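Local atomic coordinates of ribokinase (PDB entry 6WHJ), a protein that probably catalyses the magnesium- and ATP-dependent phosphorylation of D-ribose at O-5, giving D-ribose 5-phosphate. Residues Lys163-Pro177 and Ile187-Glu200. Sequence-based numbering, arbitrary orientation.
Sequences KAQNSSLRFVFNPAP and ILSITDIFCPNELE
Phe171, Val172 and Phe173 of strand 170-173 run parallel to the short strand at Ile193-Phe194. The backbone ladder comprises Ile193 N to Phe171 O (3.1 Å), Phe173 N to Ile193 O (3.0 Å) and Cys195 N to Phe173 O (3.0 Å); Phe171 O also accepts from Asp192 N. Where the pairing begins, a side chain stands in for backbone: Asp192 OD1 takes Phe171 N through its anti lone pair in a nearly straight bond (2.6 Å, 167°). The same carboxylate forms a salt bridge with Lys163 NZ, which also donates to Ile190 O from above the carbonyl plane; Lys234 is a second basic partner, on OD2, probably balancing the buried charge. On the side of Phe171, Phe173 and Phe194 the packing is mainly apolar. With CG of Phe173 anti to the backbone N (chi1 179°), Ile187 CG2 sits over the centre of one ring face, a CH-pi contact 3.6 Å from the Phe173 centroid, while Pro175 CA covers the rim of the opposite face. Phe194 extends alongside Phe173 with its edge toward CD2, and Pro175 CG touches Phe194 CZ (3.5 Å). The Phe171 ring meets Ile190 CG1 and turns an edge to Ile190 O. Val172 CG1 touches Cys195 SG on the other side, where helix 272-287 packs. Past the strands, Asn174 ND2 donates to Cys195 O (2.9 Å), and a water accepts from ND2 and donates to Glu200 OE2. Asn197, predicted to bind ATP, and Glu200 form a capping box starting helix 198-205. The core is the beta-alpha-beta unit of strand 170-173, helix 184-188 and strand 193-194 in the central sheet of the PfkB/ribokinase fold, its C-terminal strand ends leading toward the predicted substrate and nucleotide sites.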
loop_
_atom_site.group_PDB
_atom_site.type_symbol
_atom_site.label_atom_id
_atom_site.label_comp_id
_atom_site.label_asym_id
_atom_site.label_seq_id
_atom_site.Cartn_x
_atom_site.Cartn_y
_atom_site.Cartn_z
ATOM N N LYS B 163 18.999 -22.175 25.991
ATOM C CA LYS B 163 19.427 -21.565 27.246
ATOM C C LYS B 163 19.828 -22.620 28.274
ATOM O O LYS B 163 20.703 -22.369 29.114
ATOM C CB LYS B 163 18.346 -20.636 27.811
ATOM C CG LYS B 163 18.085 -19.442 26.900
ATOM C CD LYS B 163 17.317 -18.293 27.543
ATOM C CE LYS B 163 16.237 -18.722 28.492
ATOM N NZ LYS B 163 15.844 -17.553 29.338
ATOM N N ALA B 164 19.239 -23.814 28.200
ATOM C CA ALA B 164 19.639 -24.862 29.128
ATOM C C ALA B 164 21.059 -25.328 28.841
ATOM O O ALA B 164 21.748 -25.804 29.747
ATOM C CB ALA B 164 18.654 -26.030 29.062
ATOM N N GLN B 165 21.522 -25.182 27.599
ATOM C CA GLN B 165 22.896 -25.526 27.262
ATOM C C GLN B 165 23.857 -24.357 27.415
ATOM O O GLN B 165 25.043 -24.572 27.687
ATOM C CB GLN B 165 22.978 -26.039 25.821
ATOM C CG GLN B 165 22.296 -27.370 25.580
ATOM C CD GLN B 165 22.483 -27.845 24.150
ATOM O OE1 GLN B 165 23.597 -28.186 23.736
ATOM N NE2 GLN B 165 21.388 -27.883 23.386
ATOM N N ASN B 166 23.375 -23.128 27.233
ATOM C CA ASN B 166 24.201 -21.923 27.258
ATOM C C ASN B 166 23.600 -20.964 28.282
ATOM O O ASN B 166 22.701 -20.182 27.953
ATOM C CB ASN B 166 24.270 -21.297 25.866
ATOM C CG ASN B 166 25.037 -19.992 25.844
ATOM O OD1 ASN B 166 25.738 -19.649 26.795
ATOM N ND2 ASN B 166 24.895 -19.247 24.754
ATOM N N SER B 167 24.121 -20.995 29.513
ATOM C CA SER B 167 23.561 -20.178 30.586
ATOM C C SER B 167 23.860 -18.697 30.421
ATOM O O SER B 167 23.369 -17.892 31.219
ATOM C CB SER B 167 24.087 -20.649 31.944
ATOM O OG SER B 167 25.495 -20.506 32.018
ATOM N N SER B 168 24.652 -18.320 29.424
ATOM C CA SER B 168 24.912 -16.920 29.145
ATOM C C SER B 168 23.927 -16.324 28.147
ATOM O O SER B 168 23.899 -15.098 27.977
ATOM C CB SER B 168 26.347 -16.748 28.649
ATOM O OG SER B 168 26.605 -17.598 27.552
ATOM N N LEU B 169 23.090 -17.151 27.524
ATOM C CA LEU B 169 22.150 -16.678 26.519
ATOM C C LEU B 169 20.967 -15.987 27.191
ATOM O O LEU B 169 20.400 -16.510 28.157
ATOM C CB LEU B 169 21.657 -17.847 25.670
ATOM C CG LEU B 169 20.577 -17.495 24.653
ATOM C CD1 LEU B 169 21.121 -16.538 23.627
ATOM C CD2 LEU B 169 20.060 -18.736 24.001
ATOM N N ARG B 170 20.624 -14.794 26.706
ATOM C CA ARG B 170 19.464 -14.048 27.171
ATOM C C ARG B 170 18.512 -13.826 26.001
ATOM O O ARG B 170 18.949 -13.530 24.885
ATOM C CB ARG B 170 19.872 -12.700 27.770
ATOM C CG ARG B 170 20.644 -12.829 29.050
ATOM C CD ARG B 170 19.856 -13.392 30.200
ATOM N NE ARG B 170 20.714 -13.450 31.382
ATOM C CZ ARG B 170 21.479 -14.491 31.706
ATOM N NH1 ARG B 170 21.474 -15.587 30.954
ATOM N NH2 ARG B 170 22.243 -14.439 32.790
ATOM N N PHE B 171 17.218 -13.990 26.253
ATOM C CA PHE B 171 16.171 -13.780 25.255
ATOM C C PHE B 171 15.569 -12.386 25.455
ATOM O O PHE B 171 14.956 -12.106 26.492
ATOM C CB PHE B 171 15.116 -14.877 25.381
ATOM C CG PHE B 171 13.960 -14.769 24.414
ATOM C CD1 PHE B 171 14.057 -14.034 23.243
ATOM C CD2 PHE B 171 12.777 -15.459 24.669
ATOM C CE1 PHE B 171 12.988 -13.962 22.361
ATOM C CE2 PHE B 171 11.712 -15.396 23.795
ATOM C CZ PHE B 171 11.817 -14.642 22.637
ATOM N N VAL B 172 15.759 -11.514 24.462
ATOM C CA VAL B 172 15.152 -10.189 24.422
ATOM C C VAL B 172 13.957 -10.249 23.477
ATOM O O VAL B 172 14.118 -10.527 22.281
ATOM C CB VAL B 172 16.151 -9.118 23.959
ATOM C CG1 VAL B 172 15.484 -7.717 23.971
ATOM C CG2 VAL B 172 17.423 -9.161 24.812
ATOM N N PHE B 173 12.762 -9.988 24.014
ATOM C CA PHE B 173 11.519 -10.026 23.256
ATOM C C PHE B 173 10.931 -8.623 23.154
ATOM O O PHE B 173 10.567 -8.020 24.169
ATOM C CB PHE B 173 10.529 -10.999 23.899
ATOM C CG PHE B 173 9.199 -11.093 23.185
ATOM C CD1 PHE B 173 9.133 -11.203 21.806
ATOM C CD2 PHE B 173 8.014 -11.121 23.905
ATOM C CE1 PHE B 173 7.908 -11.297 21.151
ATOM C CE2 PHE B 173 6.793 -11.220 23.263
ATOM C CZ PHE B 173 6.742 -11.311 21.875
ATOM N N ASN B 174 10.820 -8.114 21.923
ATOM C CA ASN B 174 10.172 -6.841 21.636
ATOM C C ASN B 174 8.800 -7.110 21.034
ATOM O O ASN B 174 8.707 -7.425 19.839
ATOM C CB ASN B 174 11.033 -6.012 20.677
ATOM C CG ASN B 174 10.324 -4.784 20.161
ATOM O OD1 ASN B 174 10.446 -4.439 18.988
ATOM N ND2 ASN B 174 9.559 -4.129 21.024
ATOM N N PRO B 175 7.701 -6.978 21.793
ATOM C CA PRO B 175 6.381 -7.452 21.321
ATOM C C PRO B 175 5.718 -6.509 20.316
ATOM O O PRO B 175 4.626 -5.985 20.548
ATOM C CB PRO B 175 5.589 -7.542 22.630
ATOM C CG PRO B 175 6.132 -6.390 23.427
ATOM C CD PRO B 175 7.611 -6.353 23.124
ATOM N N ALA B 176 6.355 -6.323 19.155
ATOM C CA ALA B 176 5.892 -5.326 18.192
ATOM C C ALA B 176 5.662 -5.921 16.808
ATOM O O ALA B 176 6.489 -6.697 16.320
ATOM C CB ALA B 176 6.913 -4.188 18.087
ATOM N N PRO B 177 4.542 -5.590 16.145
ATOM C CA PRO B 177 3.404 -4.826 16.668
ATOM C C PRO B 177 2.490 -5.706 17.502
ATOM O O PRO B 177 2.540 -6.927 17.364
ATOM C CB PRO B 177 2.688 -4.361 15.396
ATOM C CG PRO B 177 2.943 -5.465 14.423
ATOM C CD PRO B 177 4.360 -5.924 14.719
ATOM N N ILE B 187 5.478 -17.015 25.318
ATOM C CA ILE B 187 6.747 -16.392 24.941
ATOM C C ILE B 187 7.447 -15.812 26.165
ATOM O O ILE B 187 8.668 -15.932 26.309
ATOM C CB ILE B 187 6.545 -15.320 23.857
ATOM C CG1 ILE B 187 5.906 -15.923 22.601
ATOM C CG2 ILE B 187 7.869 -14.667 23.514
ATOM C CD1 ILE B 187 5.517 -14.868 21.558
ATOM N N LEU B 188 6.694 -15.178 27.068
ATOM C CA LEU B 188 7.326 -14.567 28.232
ATOM C C LEU B 188 7.982 -15.587 29.161
ATOM O O LEU B 188 8.911 -15.228 29.887
ATOM C CB LEU B 188 6.303 -13.737 29.011
ATOM C CG LEU B 188 5.972 -12.345 28.471
ATOM C CD1 LEU B 188 4.679 -11.808 29.071
ATOM C CD2 LEU B 188 7.114 -11.407 28.790
ATOM N N SER B 189 7.542 -16.848 29.146
ATOM C CA SER B 189 8.083 -17.825 30.084
ATOM C C SER B 189 9.553 -18.127 29.835
ATOM O O SER B 189 10.227 -18.642 30.733
ATOM C CB SER B 189 7.284 -19.118 30.021
ATOM O OG SER B 189 7.279 -19.623 28.700
ATOM N N ILE B 190 10.078 -17.819 28.651
ATOM C CA ILE B 190 11.507 -17.935 28.403
ATOM C C ILE B 190 12.130 -16.595 28.081
ATOM O O ILE B 190 13.337 -16.527 27.834
ATOM C CB ILE B 190 11.826 -18.946 27.281
ATOM C CG1 ILE B 190 11.326 -18.400 25.942
ATOM C CG2 ILE B 190 11.230 -20.336 27.603
ATOM C CD1 ILE B 190 12.062 -18.955 24.752
ATOM N N THR B 191 11.343 -15.520 28.104
ATOM C CA THR B 191 11.877 -14.185 27.907
ATOM C C THR B 191 12.686 -13.775 29.127
ATOM O O THR B 191 12.265 -13.976 30.275
ATOM C CB THR B 191 10.747 -13.184 27.681
ATOM O OG1 THR B 191 10.084 -13.477 26.444
ATOM C CG2 THR B 191 11.289 -11.748 27.649
ATOM N N ASP B 192 13.860 -13.209 28.879
ATOM C CA ASP B 192 14.670 -12.667 29.951
ATOM C C ASP B 192 14.466 -11.171 30.114
ATOM O O ASP B 192 14.400 -10.683 31.245
ATOM C CB ASP B 192 16.147 -12.976 29.697
ATOM C CG ASP B 192 16.422 -14.470 29.644
ATOM O OD1 ASP B 192 16.707 -15.004 28.544
ATOM O OD2 ASP B 192 16.327 -15.112 30.707
ATOM N N ILE B 193 14.372 -10.441 29.004
ATOM C CA ILE B 193 14.169 -8.996 28.987
ATOM C C ILE B 193 13.036 -8.666 28.024
ATOM O O ILE B 193 13.141 -8.938 26.822
ATOM C CB ILE B 193 15.450 -8.245 28.588
ATOM C CG1 ILE B 193 16.580 -8.568 29.574
ATOM C CG2 ILE B 193 15.175 -6.742 28.463
ATOM C CD1 ILE B 193 17.937 -8.100 29.134
ATOM N N PHE B 194 11.972 -8.055 28.545
ATOM C CA PHE B 194 10.769 -7.738 27.790
ATOM C C PHE B 194 10.755 -6.239 27.503
ATOM O O PHE B 194 10.976 -5.429 28.417
ATOM C CB PHE B 194 9.540 -8.171 28.596
ATOM C CG PHE B 194 8.241 -8.139 27.834
ATOM C CD1 PHE B 194 8.104 -8.807 26.623
ATOM C CD2 PHE B 194 7.139 -7.499 28.364
ATOM C CE1 PHE B 194 6.908 -8.800 25.938
ATOM C CE2 PHE B 194 5.937 -7.485 27.679
ATOM C CZ PHE B 194 5.823 -8.140 26.464
ATOM N N CYS B 195 10.513 -5.866 26.240
ATOM C CA CYS B 195 10.659 -4.478 25.782
ATOM C C CYS B 195 9.383 -3.979 25.113
ATOM O O CYS B 195 9.351 -3.752 23.896
ATOM C CB CYS B 195 11.831 -4.349 24.811
ATOM S SG CYS B 195 13.374 -4.927 25.485
ATOM N N PRO B 196 8.320 -3.769 25.876
ATOM C CA PRO B 196 7.114 -3.188 25.303
ATOM C C PRO B 196 7.179 -1.669 25.323
ATOM O O PRO B 196 7.912 -1.057 26.104
ATOM C CB PRO B 196 6.023 -3.693 26.256
ATOM C CG PRO B 196 6.698 -3.666 27.570
ATOM C CD PRO B 196 8.133 -4.085 27.304
ATOM N N ASN B 197 6.393 -1.057 24.445
ATOM C CA ASN B 197 6.128 0.360 24.639
ATOM C C ASN B 197 4.871 0.480 25.500
ATOM O O ASN B 197 4.317 -0.525 25.949
ATOM C CB ASN B 197 6.070 1.079 23.289
ATOM C CG ASN B 197 4.876 0.684 22.437
ATOM O OD1 ASN B 197 3.893 0.095 22.905
ATOM N ND2 ASN B 197 5.000 0.943 21.141
ATOM N N GLU B 198 4.404 1.705 25.749
ATOM C CA GLU B 198 3.287 1.865 26.680
ATOM C C GLU B 198 2.048 1.112 26.201
ATOM O O GLU B 198 1.457 0.325 26.952
ATOM C CB GLU B 198 2.946 3.337 26.886
ATOM C CG GLU B 198 2.365 3.591 28.272
ATOM C CD GLU B 198 1.995 5.033 28.509
ATOM O OE1 GLU B 198 1.262 5.293 29.487
ATOM O OE2 GLU B 198 2.411 5.901 27.709
ATOM N N LEU B 199 1.654 1.332 24.940
ATOM C CA LEU B 199 0.437 0.723 24.408
ATOM C C LEU B 199 0.571 -0.792 24.288
ATOM O O LEU B 199 -0.383 -1.526 24.582
ATOM C CB LEU B 199 0.108 1.333 23.050
ATOM C CG LEU B 199 -1.109 0.764 22.326
ATOM C CD1 LEU B 199 -2.406 1.334 22.881
ATOM C CD2 LEU B 199 -1.003 1.006 20.826
ATOM N N GLU B 200 1.740 -1.281 23.857
ATOM C CA GLU B 200 1.929 -2.724 23.753
ATOM C C GLU B 200 1.834 -3.388 25.119
ATOM O O GLU B 200 1.282 -4.488 25.245
ATOM C CB GLU B 200 3.257 -3.050 23.072
ATOM C CG GLU B 200 3.215 -2.907 21.566
ATOM C CD GLU B 200 4.539 -2.500 20.974
ATOM O OE1 GLU B 200 4.548 -2.097 19.794
ATOM O OE2 GLU B 200 5.574 -2.609 21.675
HETATM O O HOH W 1 7.741 -1.478 20.818
#